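Side-chain contacts in D-glycero-alpha-D-manno-heptose 7-phosphate kinase (Campylobacter jejuni subsp. jejuni, PDB 4N3O), which phosphorylates D-glycero-alpha-D-manno-heptose 7-phosphate at C-1 with ATP, giving the 1,7-bisphosphate on the way to GDP-heptose for the capsule: residues A[76-79]-A[84-87]; A[126-131]-A[337-342]; A[142-147]-A[166-171]; A[195-200]-A[250-255]; A[294-297]-A[302-305]. All blocks are in the same frame, centred on the assembly; numbering follows the deposited sequence.

Contact 1 of 5, residues A[76-79]-A[84-87]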
loop_
_atom_site.group_PDB
_atom_site.type_symbol
_atom_site.label_atom_id
_atom_site.label_comp_id
_atom_site.label_asym_id
_atom_site.label_seq_id
_atom_site.Cartn_x
_atom_site.Cartn_y
_atom_site.Cartn_z
ATOM N N GLY A 76 -22.269 -12.239 -28.520
ATOM C CA GLY A 76 -23.043 -13.255 -27.824
ATOM C C GLY A 76 -22.164 -14.012 -26.867
ATOM O O GLY A 76 -20.942 -14.056 -27.047
ATOM N N ASN A 77 -22.791 -14.619 -25.859
ATOM C CA ASN A 77 -22.073 -15.366 -24.817
ATOM C C ASN A 77 -21.474 -16.681 -25.275
ATOM O O ASN A 77 -22.108 -17.429 -26.009
ATOM C CB ASN A 77 -22.991 -15.616 -23.625
ATOM C CG ASN A 77 -23.369 -14.336 -22.916
ATOM O OD1 ASN A 77 -22.825 -13.265 -23.204
ATOM N ND2 ASN A 77 -24.297 -14.438 -21.974
ATOM N N ASP A 78 -20.257 -16.966 -24.818
ATOM C CA ASP A 78 -19.567 -18.198 -25.196
ATOM C C ASP A 78 -18.801 -18.852 -24.049
ATOM O O ASP A 78 -18.001 -19.740 -24.286
ATOM C CB ASP A 78 -18.606 -17.929 -26.357
ATOM C CG ASP A 78 -17.448 -17.037 -25.965
ATOM O OD1 ASP A 78 -17.369 -16.620 -24.780
ATOM O OD2 ASP A 78 -16.612 -16.750 -26.849
ATOM N N GLY A 79 -19.022 -18.391 -22.820
ATOM C CA GLY A 79 -18.361 -18.979 -21.643
ATOM C C GLY A 79 -16.961 -18.497 -21.284
ATOM O O GLY A 79 -16.410 -18.919 -20.269
ATOM N N PHE A 84 -17.017 -9.282 -19.688
ATOM C CA PHE A 84 -16.565 -8.170 -20.529
ATOM C C PHE A 84 -17.501 -7.958 -21.722
ATOM O O PHE A 84 -17.662 -6.840 -22.194
ATOM C CB PHE A 84 -15.124 -8.350 -21.021
ATOM C CG PHE A 84 -14.091 -8.475 -19.915
ATOM C CD1 PHE A 84 -14.238 -7.808 -18.705
ATOM C CD2 PHE A 84 -12.918 -9.179 -20.137
ATOM C CE1 PHE A 84 -13.278 -7.923 -17.716
ATOM C CE2 PHE A 84 -11.946 -9.280 -19.152
ATOM C CZ PHE A 84 -12.125 -8.647 -17.943
ATOM N N LYS A 85 -18.105 -9.024 -22.224
ATOM C CA LYS A 85 -19.042 -8.852 -23.323
ATOM C C LYS A 85 -20.235 -8.008 -22.870
ATOM O O LYS A 85 -20.622 -7.076 -23.562
ATOM C CB LYS A 85 -19.490 -10.207 -23.924
ATOM C CG LYS A 85 -18.443 -10.821 -24.850
ATOM C CD LYS A 85 -18.912 -12.105 -25.534
ATOM C CE LYS A 85 -18.741 -13.347 -24.677
ATOM N NZ LYS A 85 -17.309 -13.738 -24.504
ATOM N N SER A 86 -20.805 -8.322 -21.709
ATOM C CA SER A 86 -21.946 -7.556 -21.199
ATOM C C SER A 86 -21.586 -6.075 -21.107
ATOM O O SER A 86 -22.382 -5.220 -21.461
ATOM C CB SER A 86 -22.350 -8.037 -19.817
ATOM O OG SER A 86 -22.535 -9.432 -19.786
ATOM N N ILE A 87 -20.386 -5.782 -20.600
ATOM C CA ILE A 87 -19.936 -4.417 -20.484
ATOM C C ILE A 87 -19.828 -3.826 -21.882
ATOM O O ILE A 87 -20.402 -2.777 -22.170
ATOM C CB ILE A 87 -18.586 -4.338 -19.741
ATOM C CG1 ILE A 87 -18.788 -4.724 -18.267
ATOM C CG2 ILE A 87 -18.008 -2.940 -19.849
ATOM C CD1 ILE A 87 -17.508 -5.013 -17.515
#

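Contact 2 of 5, residues A[126-131]-A[337-342]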
loop_
_atom_site.group_PDB
_atom_site.type_symbol
_atom_site.label_atom_id
_atom_site.label_comp_id
_atom_site.label_asym_id
_atom_site.label_seq_id
_atom_site.Cartn_x
_atom_site.Cartn_y
_atom_site.Cartn_z
ATOM N N VAL A 126 -13.276 -1.534 -15.629
ATOM C CA VAL A 126 -13.441 -1.674 -17.074
ATOM C C VAL A 126 -14.348 -0.567 -17.644
ATOM O O VAL A 126 -13.998 0.113 -18.632
ATOM C CB VAL A 126 -13.992 -3.062 -17.382
ATOM C CG1 VAL A 126 -14.288 -3.209 -18.854
ATOM C CG2 VAL A 126 -12.997 -4.118 -16.909
ATOM N N ILE A 127 -15.500 -0.371 -17.009
ATOM C CA ILE A 127 -16.418 0.671 -17.421
ATOM C C ILE A 127 -15.670 1.990 -17.465
ATOM O O ILE A 127 -15.795 2.744 -18.417
ATOM C CB ILE A 127 -17.618 0.774 -16.453
ATOM C CG1 ILE A 127 -18.540 -0.440 -16.639
ATOM C CG2 ILE A 127 -18.412 2.034 -16.731
ATOM C CD1 ILE A 127 -19.602 -0.611 -15.570
ATOM N N LYS A 128 -14.872 2.259 -16.431
ATOM C CA LYS A 128 -14.097 3.512 -16.340
ATOM C C LYS A 128 -13.095 3.643 -17.467
ATOM O O LYS A 128 -12.820 4.734 -17.936
ATOM C CB LYS A 128 -13.376 3.577 -14.998
ATOM C CG LYS A 128 -12.586 4.842 -14.761
ATOM C CD LYS A 128 -13.445 6.095 -14.671
ATOM C CE LYS A 128 -12.545 7.289 -14.462
ATOM N NZ LYS A 128 -13.315 8.544 -14.397
ATOM N N ALA A 129 -12.549 2.522 -17.904
ATOM C CA ALA A 129 -11.608 2.536 -19.003
ATOM C C ALA A 129 -12.308 3.005 -20.289
ATOM O O ALA A 129 -11.785 3.836 -21.025
ATOM C CB ALA A 129 -11.018 1.154 -19.191
ATOM N N PHE A 130 -13.499 2.470 -20.544
ATOM C CA PHE A 130 -14.283 2.859 -21.724
ATOM C C PHE A 130 -14.731 4.314 -21.651
ATOM O O PHE A 130 -14.693 5.028 -22.642
ATOM C CB PHE A 130 -15.521 1.951 -21.887
ATOM C CG PHE A 130 -15.213 0.604 -22.459
ATOM C CD1 PHE A 130 -14.912 0.476 -23.808
ATOM C CD2 PHE A 130 -15.253 -0.526 -21.678
ATOM C CE1 PHE A 130 -14.620 -0.754 -24.351
ATOM C CE2 PHE A 130 -14.973 -1.765 -22.215
ATOM C CZ PHE A 130 -14.656 -1.882 -23.555
ATOM N N ALA A 131 -15.169 4.741 -20.472
ATOM C CA ALA A 131 -15.626 6.108 -20.272
ATOM C C ALA A 131 -14.534 7.148 -20.565
ATOM O O ALA A 131 -14.793 8.159 -21.214
ATOM C CB ALA A 131 -16.151 6.276 -18.853
ATOM N N VAL A 337 -11.721 4.498 -8.001
ATOM C CA VAL A 337 -11.130 4.246 -9.305
ATOM C C VAL A 337 -10.410 5.461 -9.881
ATOM O O VAL A 337 -10.924 6.569 -9.831
ATOM C CB VAL A 337 -12.194 3.781 -10.327
ATOM C CG1 VAL A 337 -13.173 4.898 -10.647
ATOM C CG2 VAL A 337 -11.529 3.271 -11.595
ATOM N N LYS A 338 -9.194 5.255 -10.383
ATOM C CA LYS A 338 -8.479 6.343 -11.052
ATOM C C LYS A 338 -8.113 5.873 -12.465
ATOM O O LYS A 338 -8.010 4.687 -12.718
ATOM C CB LYS A 338 -7.225 6.820 -10.294
ATOM C CG LYS A 338 -6.007 5.912 -10.352
ATOM C CD LYS A 338 -5.739 5.156 -9.065
ATOM C CE LYS A 338 -5.151 6.096 -8.029
ATOM N NZ LYS A 338 -4.795 5.364 -6.792
ATOM N N SER A 339 -7.950 6.807 -13.385
ATOM C CA SER A 339 -7.581 6.463 -14.747
ATOM C C SER A 339 -6.680 7.504 -15.323
ATOM O O SER A 339 -6.694 8.640 -14.889
ATOM C CB SER A 339 -8.810 6.414 -15.632
ATOM O OG SER A 339 -9.363 7.694 -15.655
ATOM N N TRP A 340 -5.917 7.109 -16.331
ATOM C CA TRP A 340 -5.025 8.015 -17.022
ATOM C C TRP A 340 -4.780 7.498 -18.418
ATOM O O TRP A 340 -5.005 6.331 -18.705
ATOM C CB TRP A 340 -3.705 8.197 -16.250
ATOM C CG TRP A 340 -2.849 6.941 -16.048
ATOM C CD1 TRP A 340 -1.751 6.578 -16.774
ATOM C CD2 TRP A 340 -2.998 5.940 -15.031
ATOM N NE1 TRP A 340 -1.206 5.424 -16.275
ATOM C CE2 TRP A 340 -1.949 5.011 -15.199
ATOM C CE3 TRP A 340 -3.912 5.740 -13.994
ATOM C CZ2 TRP A 340 -1.810 3.881 -14.389
ATOM C CZ3 TRP A 340 -3.762 4.618 -13.175
ATOM C CH2 TRP A 340 -2.723 3.709 -13.378
ATOM N N ARG A 341 -4.333 8.401 -19.278
ATOM C CA ARG A 341 -4.085 8.135 -20.679
ATOM C C ARG A 341 -2.582 8.264 -20.874
ATOM O O ARG A 341 -1.959 9.124 -20.273
ATOM C CB ARG A 341 -4.830 9.190 -21.489
ATOM C CG ARG A 341 -5.208 8.808 -22.904
ATOM C CD ARG A 341 -5.940 9.957 -23.595
ATOM N NE ARG A 341 -6.871 9.475 -24.623
ATOM C CZ ARG A 341 -8.203 9.390 -24.483
ATOM N NH1 ARG A 341 -8.936 8.920 -25.491
ATOM N NH2 ARG A 341 -8.822 9.776 -23.356
ATOM N N ILE A 342 -1.997 7.403 -21.689
ATOM C CA ILE A 342 -0.562 7.442 -21.918
ATOM C C ILE A 342 -0.304 7.117 -23.391
ATOM O O ILE A 342 0.683 7.542 -23.986
ATOM C CB ILE A 342 0.159 6.461 -20.949
ATOM C CG1 ILE A 342 1.636 6.845 -20.714
ATOM C CG2 ILE A 342 -0.046 5.007 -21.385
ATOM C CD1 ILE A 342 2.552 6.719 -21.911
ATOM O OXT ILE A 342 -1.095 6.449 -24.060
#

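Contact 3 of 5, residues A[142-147]-A[166-171]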
loop_
_atom_site.group_PDB
_atom_site.type_symbol
_atom_site.label_atom_id
_atom_site.label_comp_id
_atom_site.label_asym_id
_atom_site.label_seq_id
_atom_site.Cartn_x
_atom_site.Cartn_y
_atom_site.Cartn_z
ATOM N N GLU A 142 -22.743 7.627 -11.644
ATOM C CA GLU A 142 -23.284 7.032 -12.863
ATOM C C GLU A 142 -22.487 5.792 -13.234
ATOM O O GLU A 142 -23.034 4.845 -13.771
ATOM C CB GLU A 142 -23.311 8.072 -13.997
ATOM C CG GLU A 142 -24.331 9.188 -13.734
ATOM C CD GLU A 142 -23.988 10.532 -14.373
ATOM O OE1 GLU A 142 -23.099 10.595 -15.251
ATOM O OE2 GLU A 142 -24.614 11.546 -13.974
ATOM N N ILE A 143 -21.199 5.771 -12.908
ATOM C CA ILE A 143 -20.402 4.580 -13.193
ATOM C C ILE A 143 -20.744 3.462 -12.217
ATOM O O ILE A 143 -20.827 2.298 -12.604
ATOM C CB ILE A 143 -18.894 4.884 -13.206
ATOM C CG1 ILE A 143 -18.545 5.633 -14.491
ATOM C CG2 ILE A 143 -18.078 3.604 -13.106
ATOM C CD1 ILE A 143 -17.094 6.093 -14.557
ATOM N N ALA A 144 -20.968 3.811 -10.959
ATOM C CA ALA A 144 -21.350 2.807 -9.968
ATOM C C ALA A 144 -22.730 2.228 -10.301
ATOM O O ALA A 144 -22.928 1.019 -10.140
ATOM C CB ALA A 144 -21.347 3.396 -8.569
ATOM N N LYS A 145 -23.680 3.068 -10.756
ATOM C CA LYS A 145 -24.997 2.535 -11.121
ATOM C C LYS A 145 -24.862 1.552 -12.258
ATOM O O LYS A 145 -25.308 0.405 -12.176
ATOM C CB LYS A 145 -26.022 3.609 -11.530
ATOM C CG LYS A 145 -26.765 4.251 -10.368
ATOM C CD LYS A 145 -28.220 4.611 -10.710
ATOM C CE LYS A 145 -28.411 5.770 -11.689
ATOM N NZ LYS A 145 -28.001 5.488 -13.090
ATOM N N LEU A 146 -24.232 2.007 -13.327
ATOM C CA LEU A 146 -24.054 1.172 -14.484
ATOM C C LEU A 146 -23.435 -0.162 -14.030
ATOM O O LEU A 146 -23.944 -1.226 -14.353
ATOM C CB LEU A 146 -23.223 1.911 -15.520
ATOM C CG LEU A 146 -23.224 1.363 -16.931
ATOM C CD1 LEU A 146 -24.644 1.299 -17.482
ATOM C CD2 LEU A 146 -22.352 2.249 -17.807
ATOM N N ALA A 147 -22.377 -0.099 -13.231
ATOM C CA ALA A 147 -21.737 -1.317 -12.718
ATOM C C ALA A 147 -22.725 -2.239 -11.967
ATOM O O ALA A 147 -22.703 -3.469 -12.120
ATOM C CB ALA A 147 -20.590 -0.949 -11.799
ATOM N N ALA A 166 -18.147 1.642 -3.148
ATOM C CA ALA A 166 -16.842 1.605 -2.501
ATOM C C ALA A 166 -15.735 1.680 -3.545
ATOM O O ALA A 166 -14.788 2.463 -3.407
ATOM C CB ALA A 166 -16.683 0.326 -1.681
ATOM N N ALA A 167 -15.842 0.859 -4.582
ATOM C CA ALA A 167 -14.825 0.842 -5.637
ATOM C C ALA A 167 -14.745 2.168 -6.409
ATOM O O ALA A 167 -13.666 2.630 -6.752
ATOM C CB ALA A 167 -15.094 -0.299 -6.591
ATOM N N THR A 168 -15.892 2.775 -6.667
ATOM C CA THR A 168 -15.952 4.022 -7.426
ATOM C C THR A 168 -15.545 5.253 -6.606
ATOM O O THR A 168 -14.724 6.067 -7.060
ATOM C CB THR A 168 -17.378 4.242 -7.982
ATOM O OG1 THR A 168 -17.682 3.246 -8.969
ATOM C CG2 THR A 168 -17.480 5.575 -8.627
ATOM N N PHE A 169 -16.125 5.380 -5.410
ATOM C CA PHE A 169 -15.886 6.522 -4.536
ATOM C C PHE A 169 -14.690 6.354 -3.626
ATOM O O PHE A 169 -14.044 7.323 -3.288
ATOM C CB PHE A 169 -17.136 6.855 -3.711
ATOM C CG PHE A 169 -18.229 7.501 -4.509
ATOM C CD1 PHE A 169 -19.105 6.738 -5.270
ATOM C CD2 PHE A 169 -18.375 8.890 -4.514
ATOM C CE1 PHE A 169 -20.112 7.341 -6.020
ATOM C CE2 PHE A 169 -19.386 9.503 -5.257
ATOM C CZ PHE A 169 -20.254 8.722 -6.016
ATOM N N GLY A 170 -14.413 5.136 -3.191
ATOM C CA GLY A 170 -13.252 4.915 -2.346
ATOM C C GLY A 170 -13.351 5.550 -0.973
ATOM O O GLY A 170 -14.356 6.175 -0.633
ATOM N N GLY A 171 -12.288 5.402 -0.194
ATOM C CA GLY A 171 -12.268 5.925 1.152
ATOM C C GLY A 171 -13.119 5.070 2.095
ATOM O O GLY A 171 -13.414 3.905 1.820
#

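Contact 4 of 5, residues A[195-200]-A[250-255]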
loop_
_atom_site.group_PDB
_atom_site.type_symbol
_atom_site.label_atom_id
_atom_site.label_comp_id
_atom_site.label_asym_id
_atom_site.label_seq_id
_atom_site.Cartn_x
_atom_site.Cartn_y
_atom_site.Cartn_z
ATOM N N ALA A 195 -6.885 6.294 10.073
ATOM C CA ALA A 195 -6.569 5.226 9.135
ATOM C C ALA A 195 -5.240 4.589 9.458
ATOM O O ALA A 195 -5.112 3.366 9.449
ATOM C CB ALA A 195 -6.526 5.775 7.718
ATOM N N SER A 196 -4.241 5.433 9.746
ATOM C CA SER A 196 -2.911 4.952 10.076
ATOM C C SER A 196 -2.927 4.108 11.316
ATOM O O SER A 196 -2.210 3.104 11.395
ATOM C CB SER A 196 -1.952 6.120 10.284
ATOM O OG SER A 196 -1.810 6.857 9.090
ATOM N N GLU A 197 -3.750 4.507 12.285
ATOM C CA GLU A 197 -3.841 3.789 13.553
ATOM C C GLU A 197 -4.543 2.464 13.306
ATOM O O GLU A 197 -4.133 1.429 13.834
ATOM C CB GLU A 197 -4.581 4.613 14.608
ATOM C CG GLU A 197 -4.711 3.903 15.944
ATOM C CD GLU A 197 -3.371 3.676 16.630
ATOM O OE1 GLU A 197 -2.385 4.362 16.283
ATOM O OE2 GLU A 197 -3.302 2.829 17.538
ATOM N N LEU A 198 -5.610 2.489 12.506
ATOM C CA LEU A 198 -6.286 1.228 12.159
ATOM C C LEU A 198 -5.320 0.258 11.470
ATOM O O LEU A 198 -5.309 -0.933 11.803
ATOM C CB LEU A 198 -7.495 1.465 11.281
ATOM C CG LEU A 198 -8.798 1.719 12.000
ATOM C CD1 LEU A 198 -9.841 2.139 10.974
ATOM C CD2 LEU A 198 -9.237 0.445 12.738
ATOM N N GLU A 199 -4.523 0.765 10.523
ATOM C CA GLU A 199 -3.506 -0.063 9.828
ATOM C C GLU A 199 -2.501 -0.631 10.825
ATOM O O GLU A 199 -2.099 -1.783 10.711
ATOM C CB GLU A 199 -2.752 0.744 8.776
ATOM C CG GLU A 199 -3.629 1.185 7.621
ATOM C CD GLU A 199 -3.111 2.408 6.848
ATOM O OE1 GLU A 199 -1.940 2.826 7.013
ATOM O OE2 GLU A 199 -3.901 2.959 6.044
ATOM N N ALA A 200 -2.094 0.179 11.803
ATOM C CA ALA A 200 -1.106 -0.277 12.808
ATOM C C ALA A 200 -1.659 -1.413 13.667
ATOM O O ALA A 200 -0.899 -2.266 14.137
ATOM C CB ALA A 200 -0.667 0.880 13.688
ATOM N N ALA A 250 -12.933 10.787 16.297
ATOM C CA ALA A 250 -11.584 10.233 16.326
ATOM C C ALA A 250 -11.360 9.541 17.686
ATOM O O ALA A 250 -10.265 9.557 18.250
ATOM C CB ALA A 250 -10.552 11.327 16.090
ATOM N N ASP A 251 -12.414 8.928 18.203
ATOM C CA ASP A 251 -12.350 8.272 19.495
ATOM C C ASP A 251 -11.967 6.813 19.280
ATOM O O ASP A 251 -12.818 5.912 19.210
ATOM C CB ASP A 251 -13.695 8.407 20.208
ATOM C CG ASP A 251 -13.708 7.716 21.524
ATOM O OD1 ASP A 251 -12.657 7.137 21.896
ATOM O OD2 ASP A 251 -14.765 7.749 22.184
ATOM N N PHE A 252 -10.666 6.578 19.216
ATOM C CA PHE A 252 -10.184 5.251 18.914
ATOM C C PHE A 252 -10.442 4.215 19.997
ATOM O O PHE A 252 -10.571 3.033 19.694
ATOM C CB PHE A 252 -8.706 5.291 18.554
ATOM C CG PHE A 252 -8.356 4.281 17.543
ATOM C CD1 PHE A 252 -8.085 2.980 17.910
ATOM C CD2 PHE A 252 -8.397 4.615 16.205
ATOM C CE1 PHE A 252 -7.821 2.029 16.947
ATOM C CE2 PHE A 252 -8.130 3.682 15.242
ATOM C CZ PHE A 252 -7.846 2.385 15.608
ATOM N N GLY A 253 -10.527 4.649 21.255
ATOM C CA GLY A 253 -10.831 3.732 22.369
ATOM C C GLY A 253 -12.235 3.139 22.234
ATOM O O GLY A 253 -12.444 1.944 22.461
ATOM N N THR A 254 -13.193 3.979 21.857
ATOM C CA THR A 254 -14.571 3.550 21.662
ATOM C C THR A 254 -14.759 2.836 20.315
ATOM O O THR A 254 -15.605 1.955 20.187
ATOM C CB THR A 254 -15.526 4.750 21.699
ATOM O OG1 THR A 254 -15.404 5.408 22.959
ATOM C CG2 THR A 254 -16.953 4.303 21.508
ATOM N N LEU A 255 -13.987 3.233 19.313
ATOM C CA LEU A 255 -14.085 2.608 18.008
ATOM C C LEU A 255 -13.656 1.146 18.101
ATOM O O LEU A 255 -14.354 0.248 17.625
ATOM C CB LEU A 255 -13.207 3.333 17.013
ATOM C CG LEU A 255 -13.175 2.698 15.632
ATOM C CD1 LEU A 255 -14.517 2.879 14.950
ATOM C CD2 LEU A 255 -12.049 3.304 14.808
#

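Contact 5 of 5, residues A[294-297]-A[302-305]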
loop_
_atom_site.group_PDB
_atom_site.type_symbol
_atom_site.label_atom_id
_atom_site.label_comp_id
_atom_site.label_asym_id
_atom_site.label_seq_id
_atom_site.Cartn_x
_atom_site.Cartn_y
_atom_site.Cartn_z
ATOM N N LYS A 294 -12.011 -11.704 12.352
ATOM C CA LYS A 294 -13.173 -12.205 11.614
ATOM C C LYS A 294 -12.711 -12.927 10.364
ATOM O O LYS A 294 -11.609 -12.669 9.859
ATOM C CB LYS A 294 -14.084 -11.065 11.171
ATOM C CG LYS A 294 -13.363 -10.049 10.301
ATOM C CD LYS A 294 -14.288 -9.302 9.355
ATOM C CE LYS A 294 -15.356 -8.507 10.069
ATOM N NZ LYS A 294 -16.061 -7.641 9.087
ATOM N N THR A 295 -13.560 -13.822 9.870
ATOM C CA THR A 295 -13.305 -14.572 8.645
ATOM C C THR A 295 -14.318 -14.087 7.640
ATOM O O THR A 295 -15.510 -14.080 7.932
ATOM C CB THR A 295 -13.515 -16.090 8.826
ATOM O OG1 THR A 295 -14.864 -16.346 9.237
ATOM C CG2 THR A 295 -12.576 -16.655 9.867
ATOM N N SER A 296 -13.866 -13.675 6.465
ATOM C CA SER A 296 -14.786 -13.190 5.445
ATOM C C SER A 296 -14.642 -13.964 4.132
ATOM O O SER A 296 -13.561 -14.489 3.815
ATOM C CB SER A 296 -14.586 -11.689 5.234
ATOM O OG SER A 296 -15.416 -11.183 4.200
ATOM N N GLY A 297 -15.751 -14.043 3.392
ATOM C CA GLY A 297 -15.813 -14.748 2.108
ATOM C C GLY A 297 -15.223 -16.145 2.170
ATOM O O GLY A 297 -14.732 -16.654 1.161
ATOM N N GLY A 302 -10.361 -17.729 1.173
ATOM C CA GLY A 302 -10.812 -16.987 2.343
ATOM C C GLY A 302 -9.702 -16.224 3.041
ATOM O O GLY A 302 -8.515 -16.457 2.796
ATOM N N PHE A 303 -10.091 -15.310 3.920
ATOM C CA PHE A 303 -9.117 -14.541 4.665
ATOM C C PHE A 303 -9.608 -14.257 6.061
ATOM O O PHE A 303 -10.796 -14.402 6.362
ATOM C CB PHE A 303 -8.806 -13.223 3.974
ATOM C CG PHE A 303 -9.950 -12.268 3.947
ATOM C CD1 PHE A 303 -10.907 -12.334 2.939
ATOM C CD2 PHE A 303 -10.067 -11.279 4.916
ATOM C CE1 PHE A 303 -11.956 -11.438 2.904
ATOM C CE2 PHE A 303 -11.124 -10.375 4.884
ATOM C CZ PHE A 303 -12.064 -10.456 3.872
HETATM N N MSE A 304 -8.667 -13.890 6.920
HETATM C CA MSE A 304 -8.996 -13.525 8.277
HETATM C C MSE A 304 -8.437 -12.158 8.410
HETATM O O MSE A 304 -7.438 -11.836 7.795
HETATM C CB MSE A 304 -8.421 -14.495 9.297
HETATM C CG MSE A 304 -9.388 -15.658 9.470
HETATM SE SE MSE A 304 -8.683 -17.006 10.710
HETATM C CE MSE A 304 -10.082 -16.737 12.065
ATOM N N PHE A 305 -9.095 -11.343 9.211
ATOM C CA PHE A 305 -8.698 -9.980 9.439
ATOM C C PHE A 305 -8.614 -9.853 10.942
ATOM O O PHE A 305 -9.568 -10.176 11.638
ATOM C CB PHE A 305 -9.767 -9.085 8.820
ATOM C CG PHE A 305 -9.597 -7.649 9.094
ATOM C CD1 PHE A 305 -8.441 -6.990 8.714
ATOM C CD2 PHE A 305 -10.629 -6.920 9.640
ATOM C CE1 PHE A 305 -8.292 -5.634 8.938
ATOM C CE2 PHE A 305 -10.490 -5.560 9.870
ATOM C CZ PHE A 305 -9.321 -4.917 9.520
#

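Contact 1 of 5, residues A[76-79]-A[84-87]
The loop 76-79 runs past the first turns of helix 82-96, Asn77 and Lys85 being the nearest pair of CA atoms at 7.3 Å. A salt bridge ties this loop to the helix that follows it, in the N-terminal half of this GHMP kinase. Lys85 does the reaching. Its chain starts out straight, then bends twice near its end (chi3 -83°, chi4 -71°), running past Gly76 O, which sits 3.2 Å from Lys85 CD, and Asn77 CA, 3.9 Å from Lys85 CE. Asp78 crosses it at about a right angle. The ammonium NZ of Lys85 then meets Asp78 OD1 at 2.9 Å, coming from above the carboxylate, 50° out of its plane. Tyr69 closes the group, its OH hydrogen-bonded to both Lys85 NZ and Asp78 OD2. Both carboxylate oxygens are thus engaged, which probably favours the ionised form of Asp78; OD1 also accepts from Lys80 N.

Contact 2 of 5, residues A[126-131]-A[337-342]
Lys128 on helix 118-134 lays the base of its side chain against Val337 and carries its end past Ser339. The tight part is apolar: Val337 CG2 comes to 3.7 Å from Lys128 CG and 3.9 Å from Lys128 CB, the two side chains meeting at a slant. Val337 CG1 sits a little farther back, 4.2 Å from the same CG. A single bend at chi2 (65°) followed by an extended run carries the lysine across the start of strand 338-341. One close touch, Lys128 CE to Ser339 OG at 3.4 Å, joins the two there, without a hydrogen bond. The polar ends are the loose side, on partly exposed residues: the ammonium has a long, weak ion pair with Glu140, and Ser339 OG a weak hydrogen bond to Glu132. Behind the contact, the C-terminal strand pairs antiparallel with strand 6-21 through Lys338 with Gln10 and Trp340 with Arg8; on the helix side, Ile127 packs on helix 140-153 and Val126 on helix 82-96.

Contact 3 of 5, residues A[142-147]-A[166-171]
Ala144 of helix 140-153 and Thr168 of helix 162-169 bring their backbones close, CA to CA 6.1 Å, an approach helped by Ala144 having only a methyl side chain. Thr168 CB lies 4.1 Å from Ala144 CB. From there OG1 continues the approach, set beside its own backbone N by chi1 of -67°. It meets the methyl Ala144 CB at 3.7 Å, with Ala144 CA almost as near at 3.8 Å, and is flanked more loosely by Ile143 CG2 at 4.2 Å. All of these neighbours are carbons. The buried hydroxyl finds its polar partner one turn back in its own helix, at the carbonyl of Gln164, so a polar side chain can face the other helix without needing a bond across. Val124 of helix 118-134 also touches Thr168. This is close helix-helix packing on a small residue in the GHMP kinase N-terminal domain; by similarity, helix 140-153 carries the magnesium ligand Glu151 and helix 162-169 the proton acceptor Asp163.

Contact 4 of 5, residues A[195-200]-A[250-255]
At the capped start of helix 252-262, Phe252 turns its ring onto helix 192-200 and meets Glu197 and Leu198. Glu197 CG stands over the centre of the ring at 3.5 Å from the centroid and 13° off the normal, a CH-pi contact. A bend at chi2 (65°) then turns the carboxylate out of the way, its plane nearly perpendicular to the ring. Both oxygens have partners: OE2 forms a salt bridge with Arg201, and OE1 takes Arg8 and Trp340 of the second subunit. Leu198 approaches the end of the same ring, CD2 to Phe252 CZ at 3.7 Å. Just before Phe252, Asp251 caps the helix. Its OD1 accepts from Thr254 N at 3.2 Å and OD2 from the Thr254 hydroxyl, both donors above the carboxylate plane, which fixes the rotation of the group. With Ala250 ending the preceding helix, this is a Schellman motif leading directly into an N-capped helix, at the dimer interface.

Contact 5 of 5, residues A[294-297]-A[302-305]
Phe303 takes Ser296 CA over one face of its ring, while Phe305 has Lys294 CG at its edge, near the ring plane. Lys294 and Phe305 lie side by side and point the same way, Lys294 CG to Phe305 CB at 4.0 Å; the Phe305 ring also meets that of Trp263, planes at about 60°. Lys294 NZ bonds to the carbonyl of Gly16. Phe303 reaches Leu116, one of the residues predicted by similarity to bind ATP. Phe303 and Phe305 sit with Lys294 and Ser296 on one face of a beta hairpin, strands 290-296 and 303-308, in the C-terminal domain's antiparallel sheet. Lys294 and Phe305 form a hydrogen-bonded pair, Lys294 N to Phe305 O at 3.0 Å and Phe305 N to Lys294 O at 2.9 Å. Ser296 N continues the ladder to Phe303 O at 3.2 Å. Thr295 and Met304, a selenomethionine, are the non-hydrogen-bonded pair and occupy the other face. There Thr295 CG2 packs 3.4 Å from Met304 CG; Thr295 OG1, placed by chi1 59° between its backbone N and carbonyl carbon, hydrogen-bonds Glu271.

Contacts 3, 4 and 5 are buried; contact 1 is a surface contact apart from buried Lys85, and contact 2 is intermediate. The first three form one connected region: Ile87 of contact 1 packs on Val126 of contact 2, whose Ile127 and Lys128 in turn touch Ile143 of contact 3, so helix 118-134 joins all three. Contact 1 depends on charge, contact 2 on a lysine's aliphatic part, contact 3 on small groups. Contacts 4 and 5 lie in the other half of the chain, one built on a ring against helix side chains, the other chiefly on backbone bonds. Contacts 2 and 4 never touch within a chain but meet across the dimer, where Trp340 bonds Glu197 of the other subunit.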